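Local coordinates for multisubunit Na+/H+ antiporter, D subunit (Anoxybacillus flavithermus, PDB 6Z16), which probably forms one of the ion-translocating membrane subunits of a multisubunit complex that exchanges sodium ions for protons across the cell membrane, at residues K219-F227 with L278-G286. Residues are numbered along the deposited sequence; the frame is centred on the assembly and turned at random.
Sequences KGAIFPLYF and LALGTIIIG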
ATOM      1  N   LYS D 219      25.764  -7.580 -56.783  1.00 72.51           N
ATOM      2  CA  LYS D 219      25.504  -6.185 -56.428  1.00 68.77           C
ATOM      3  C   LYS D 219      25.799  -5.251 -57.599  1.00 58.38           C
ATOM      4  O   LYS D 219      24.903  -4.558 -58.095  1.00 57.35           O
ATOM      5  CB  LYS D 219      26.323  -5.789 -55.201  1.00 78.06           C
ATOM      6  CG  LYS D 219      26.025  -6.615 -53.968  1.00 74.50           C
ATOM      7  CD  LYS D 219      24.579  -6.457 -53.535  1.00 63.91           C
ATOM      8  CE  LYS D 219      24.341  -7.106 -52.184  1.00 64.84           C
ATOM      9  NZ  LYS D 219      24.473  -8.579 -52.251  1.00 66.13           N
ATOM     10  N   GLY D 220      27.051  -5.211 -58.050  1.00 53.96           N
ATOM     11  CA  GLY D 220      27.420  -4.479 -59.242  1.00 48.90           C
ATOM     12  C   GLY D 220      27.609  -5.450 -60.387  1.00 45.37           C
ATOM     13  O   GLY D 220      28.413  -6.371 -60.293  1.00 52.15           O
ATOM     14  N   ALA D 221      26.884  -5.217 -61.481  1.00 41.27           N
ATOM     15  CA  ALA D 221      26.588  -6.249 -62.478  1.00 41.67           C
ATOM     16  C   ALA D 221      27.835  -6.689 -63.239  1.00 47.01           C
ATOM     17  O   ALA D 221      28.335  -5.968 -64.105  1.00 51.66           O
ATOM     18  CB  ALA D 221      25.536  -5.734 -63.448  1.00 38.75           C
ATOM     19  N   ILE D 222      28.317  -7.886 -62.920  1.00 46.01           N
ATOM     20  CA  ILE D 222      29.398  -8.539 -63.637  1.00 51.25           C
ATOM     21  C   ILE D 222      28.758  -9.606 -64.521  1.00 55.85           C
ATOM     22  O   ILE D 222      27.638 -10.042 -64.282  1.00 66.72           O
ATOM     23  CB  ILE D 222      30.424  -9.147 -62.638  1.00 44.50           C
ATOM     24  CG1 ILE D 222      30.848  -8.105 -61.616  1.00 45.58           C
ATOM     25  CG2 ILE D 222      31.702  -9.610 -63.292  1.00 40.48           C
ATOM     26  CD1 ILE D 222      31.461  -6.886 -62.205  1.00 46.43           C
ATOM     27  N   PHE D 223      29.431  -9.981 -65.601  1.00 55.42           N
ATOM     28  CA  PHE D 223      29.106 -11.239 -66.256  1.00 53.87           C
ATOM     29  C   PHE D 223      29.616 -12.395 -65.395  1.00 73.15           C
ATOM     30  O   PHE D 223      30.740 -12.338 -64.891  1.00 70.14           O
ATOM     31  CB  PHE D 223      29.744 -11.292 -67.647  1.00 39.43           C
ATOM     32  CG  PHE D 223      29.477 -12.564 -68.400  1.00 45.56           C
ATOM     33  CD1 PHE D 223      28.267 -12.762 -69.047  1.00 54.65           C
ATOM     34  CD2 PHE D 223      30.441 -13.562 -68.467  1.00 43.73           C
ATOM     35  CE1 PHE D 223      28.021 -13.928 -69.738  1.00 49.64           C
ATOM     36  CE2 PHE D 223      30.198 -14.728 -69.152  1.00 43.15           C
ATOM     37  CZ  PHE D 223      28.988 -14.912 -69.790  1.00 46.60           C
ATOM     38  N   PRO D 224      28.826 -13.468 -65.217  1.00 65.20           N
ATOM     39  CA  PRO D 224      27.470 -13.749 -65.689  1.00 64.25           C
ATOM     40  C   PRO D 224      26.402 -13.514 -64.629  1.00 70.89           C
ATOM     41  O   PRO D 224      25.539 -14.361 -64.424  1.00 76.00           O
ATOM     42  CB  PRO D 224      27.538 -15.227 -66.038  1.00 55.96           C
ATOM     43  CG  PRO D 224      28.477 -15.764 -65.039  1.00 51.99           C
ATOM     44  CD  PRO D 224      29.494 -14.699 -64.763  1.00 49.88           C
ATOM     45  N   LEU D 225      26.470 -12.372 -63.952  1.00 54.79           N
ATOM     46  CA  LEU D 225      25.562 -12.045 -62.861  1.00 41.94           C
ATOM     47  C   LEU D 225      24.829 -10.738 -63.127  1.00 47.78           C
ATOM     48  O   LEU D 225      24.366 -10.089 -62.188  1.00 51.85           O
ATOM     49  CB  LEU D 225      26.350 -11.959 -61.556  1.00 40.52           C
ATOM     50  CG  LEU D 225      27.125 -13.217 -61.175  1.00 42.24           C
ATOM     51  CD1 LEU D 225      28.045 -12.955 -60.014  1.00 55.65           C
ATOM     52  CD2 LEU D 225      26.168 -14.338 -60.852  1.00 50.55           C
ATOM     53  N   TYR D 226      24.727 -10.328 -64.391  1.00 38.75           N
ATOM     54  CA  TYR D 226      24.274  -8.991 -64.750  1.00 31.98           C
ATOM     55  C   TYR D 226      22.803  -8.936 -65.111  1.00 30.55           C
ATOM     56  O   TYR D 226      22.285  -7.839 -65.333  1.00 25.79           O
ATOM     57  CB  TYR D 226      25.085  -8.451 -65.943  1.00 40.20           C
ATOM     58  CG  TYR D 226      24.756  -9.106 -67.273  1.00 62.11           C
ATOM     59  CD1 TYR D 226      25.352 -10.300 -67.642  1.00 74.09           C
ATOM     60  CD2 TYR D 226      23.874  -8.508 -68.177  1.00 78.34           C
ATOM     61  CE1 TYR D 226      25.052 -10.899 -68.844  1.00 80.97           C
ATOM     62  CE2 TYR D 226      23.561  -9.106 -69.367  1.00 76.02           C
ATOM     63  CZ  TYR D 226      24.155 -10.298 -69.698  1.00 84.42           C
ATOM     64  OH  TYR D 226      23.855 -10.881 -70.903  1.00 91.23           O
ATOM     65  N   PHE D 227      22.139 -10.088 -65.197  1.00 36.63           N
ATOM     66  CA  PHE D 227      20.940 -10.239 -66.012  1.00 38.25           C
ATOM     67  C   PHE D 227      19.733  -9.486 -65.469  1.00 49.10           C
ATOM     68  O   PHE D 227      18.747  -9.316 -66.192  1.00 45.99           O
ATOM     69  CB  PHE D 227      20.597 -11.723 -66.130  1.00 41.16           C
ATOM     70  CG  PHE D 227      21.627 -12.534 -66.857  1.00 46.94           C
ATOM     71  CD1 PHE D 227      21.630 -12.604 -68.240  1.00 49.56           C
ATOM     72  CD2 PHE D 227      22.578 -13.252 -66.150  1.00 42.52           C
ATOM     73  CE1 PHE D 227      22.566 -13.363 -68.904  1.00 44.99           C
ATOM     74  CE2 PHE D 227      23.518 -14.013 -66.816  1.00 43.49           C
ATOM     75  CZ  PHE D 227      23.510 -14.063 -68.191  1.00 43.74           C
ATOM     76  N   LEU D 278      36.230 -12.710 -65.860  1.00 29.35           N
ATOM     77  CA  LEU D 278      34.903 -12.143 -65.620  1.00 38.83           C
ATOM     78  C   LEU D 278      34.809 -10.710 -66.136  1.00 38.70           C
ATOM     79  O   LEU D 278      33.776 -10.307 -66.686  1.00 34.31           O
ATOM     80  CB  LEU D 278      34.561 -12.198 -64.132  1.00 55.76           C
ATOM     81  CG  LEU D 278      34.382 -13.572 -63.485  1.00 60.66           C
ATOM     82  CD1 LEU D 278      34.203 -13.428 -61.991  1.00 55.91           C
ATOM     83  CD2 LEU D 278      33.231 -14.344 -64.098  1.00 51.23           C
ATOM     84  N   ALA D 279      35.897  -9.944 -66.009  1.00 44.87           N
ATOM     85  CA  ALA D 279      35.914  -8.575 -66.508  1.00 33.30           C
ATOM     86  C   ALA D 279      35.872  -8.523 -68.028  1.00 31.54           C
ATOM     87  O   ALA D 279      35.187  -7.662 -68.600  1.00 32.46           O
ATOM     88  CB  ALA D 279      37.151  -7.856 -65.991  1.00 26.54           C
ATOM     89  N   LEU D 280      36.607  -9.421 -68.699  1.00 38.19           N
ATOM     90  CA  LEU D 280      36.560  -9.469 -70.161  1.00 43.44           C
ATOM     91  C   LEU D 280      35.167  -9.821 -70.660  1.00 35.71           C
ATOM     92  O   LEU D 280      34.666  -9.199 -71.607  1.00 37.99           O
ATOM     93  CB  LEU D 280      37.581 -10.467 -70.703  1.00 48.51           C
ATOM     94  CG  LEU D 280      39.057 -10.115 -70.542  1.00 58.08           C
ATOM     95  CD1 LEU D 280      39.931 -11.250 -71.047  1.00 53.18           C
ATOM     96  CD2 LEU D 280      39.384  -8.814 -71.246  1.00 53.75           C
ATOM     97  N   GLY D 281      34.513 -10.790 -70.008  1.00 33.90           N
ATOM     98  CA  GLY D 281      33.137 -11.100 -70.356  1.00 28.13           C
ATOM     99  C   GLY D 281      32.181  -9.951 -70.113  1.00 29.08           C
ATOM    100  O   GLY D 281      31.252  -9.736 -70.901  1.00 28.00           O
ATOM    101  N   THR D 282      32.421  -9.171 -69.054  1.00 26.99           N
ATOM    102  CA  THR D 282      31.564  -8.028 -68.742  1.00 25.88           C
ATOM    103  C   THR D 282      31.681  -6.941 -69.804  1.00 27.39           C
ATOM    104  O   THR D 282      30.669  -6.385 -70.255  1.00 25.21           O
ATOM    105  CB  THR D 282      31.936  -7.463 -67.376  1.00 17.60           C
ATOM    106  OG1 THR D 282      32.008  -8.529 -66.427  1.00 11.58           O
ATOM    107  CG2 THR D 282      30.884  -6.485 -66.918  1.00 13.15           C
ATOM    108  N   ILE D 283      32.919  -6.641 -70.218  1.00 32.99           N
ATOM    109  CA  ILE D 283      33.175  -5.658 -71.271  1.00 36.33           C
ATOM    110  C   ILE D 283      32.522  -6.080 -72.583  1.00 31.21           C
ATOM    111  O   ILE D 283      31.887  -5.261 -73.265  1.00 26.05           O
ATOM    112  CB  ILE D 283      34.692  -5.449 -71.434  1.00 38.11           C
ATOM    113  CG1 ILE D 283      35.283  -4.785 -70.199  1.00 42.24           C
ATOM    114  CG2 ILE D 283      35.006  -4.621 -72.641  1.00 36.91           C
ATOM    115  CD1 ILE D 283      36.782  -4.810 -70.168  1.00 55.51           C
ATOM    116  N   ILE D 284      32.639  -7.365 -72.939  1.00 34.29           N
ATOM    117  CA  ILE D 284      32.076  -7.841 -74.202  1.00 38.42           C
ATOM    118  C   ILE D 284      30.548  -7.780 -74.186  1.00 46.98           C
ATOM    119  O   ILE D 284      29.931  -7.329 -75.163  1.00 49.86           O
ATOM    120  CB  ILE D 284      32.603  -9.252 -74.515  1.00 37.27           C
ATOM    121  CG1 ILE D 284      34.101  -9.197 -74.802  1.00 42.42           C
ATOM    122  CG2 ILE D 284      31.902  -9.854 -75.709  1.00 32.55           C
ATOM    123  CD1 ILE D 284      34.756 -10.546 -74.850  1.00 51.96           C
ATOM    124  N   ILE D 285      29.920  -8.183 -73.071  1.00 37.16           N
ATOM    125  CA  ILE D 285      28.461  -8.083 -72.932  1.00 36.98           C
ATOM    126  C   ILE D 285      27.997  -6.633 -73.032  1.00 37.27           C
ATOM    127  O   ILE D 285      27.016  -6.324 -73.730  1.00 36.58           O
ATOM    128  CB  ILE D 285      28.009  -8.732 -71.608  1.00 47.95           C
ATOM    129  CG1 ILE D 285      28.125 -10.255 -71.672  1.00 60.32           C
ATOM    130  CG2 ILE D 285      26.600  -8.324 -71.236  1.00 35.56           C
ATOM    131  CD1 ILE D 285      27.214 -10.886 -72.688  1.00 54.72           C
ATOM    132  N   GLY D 286      28.727  -5.719 -72.381  1.00 39.24           N
ATOM    133  CA  GLY D 286      28.352  -4.314 -72.406  1.00 27.94           C
ATOM    134  C   GLY D 286      28.438  -3.691 -73.786  1.00 30.65           C
ATOM    135  O   GLY D 286      27.531  -2.966 -74.201  1.00 27.20           O
TER
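Phe-223 N donates to Thr-282 OG1 at 3.1 Å with an N-H...O angle of 165°, a nearly straight bond and the one hydrogen bond found between 219-227, non-helical from Gly-220 onward, and 278-286. The same hydroxyl donates a hydrogen bond to Leu-278 O one turn back, so it accepts from the loop while it donates to its own helix. It can do both because OG1 stands beside its own backbone N (chi1 -49°). Thr-282 N reaches Leu-278 O from the other face of that carbonyl. Replacing Thr-282 by a valine would probably leave the amide of Phe-223 without its acceptor and the loop less firmly tied to the helix.

Apolar contacts extend on both sides of this bond. At one end, Leu-278 meets Ile-222 and Pro-224, with CB 3.9 Å from Ile-222 CG2 and CD2 3.8 Å from Pro-224 CD. In the middle, Phe-223 lays its CB against Gly-281, 3.7 Å from Gly-281 C. Further on, Phe-223 CD1 lies 3.6 Å from Ile-285 CG1.

A CH-pi contact closes the other end: Ile-285 CG2 sits 3.7 Å from the centroid of the Tyr-226 ring, 21° off its normal, while Phe-227 CD1 lies over the opposite face.

The cis peptide before Pro-224 and the non-helical backbone from Gly-220 onward mark a break between helices 203-219 and 229-234. Such a discontinuous transmembrane helix, here packed against a continuous one, is a hallmark of the antiporter-like subunits of Mrp and complex I.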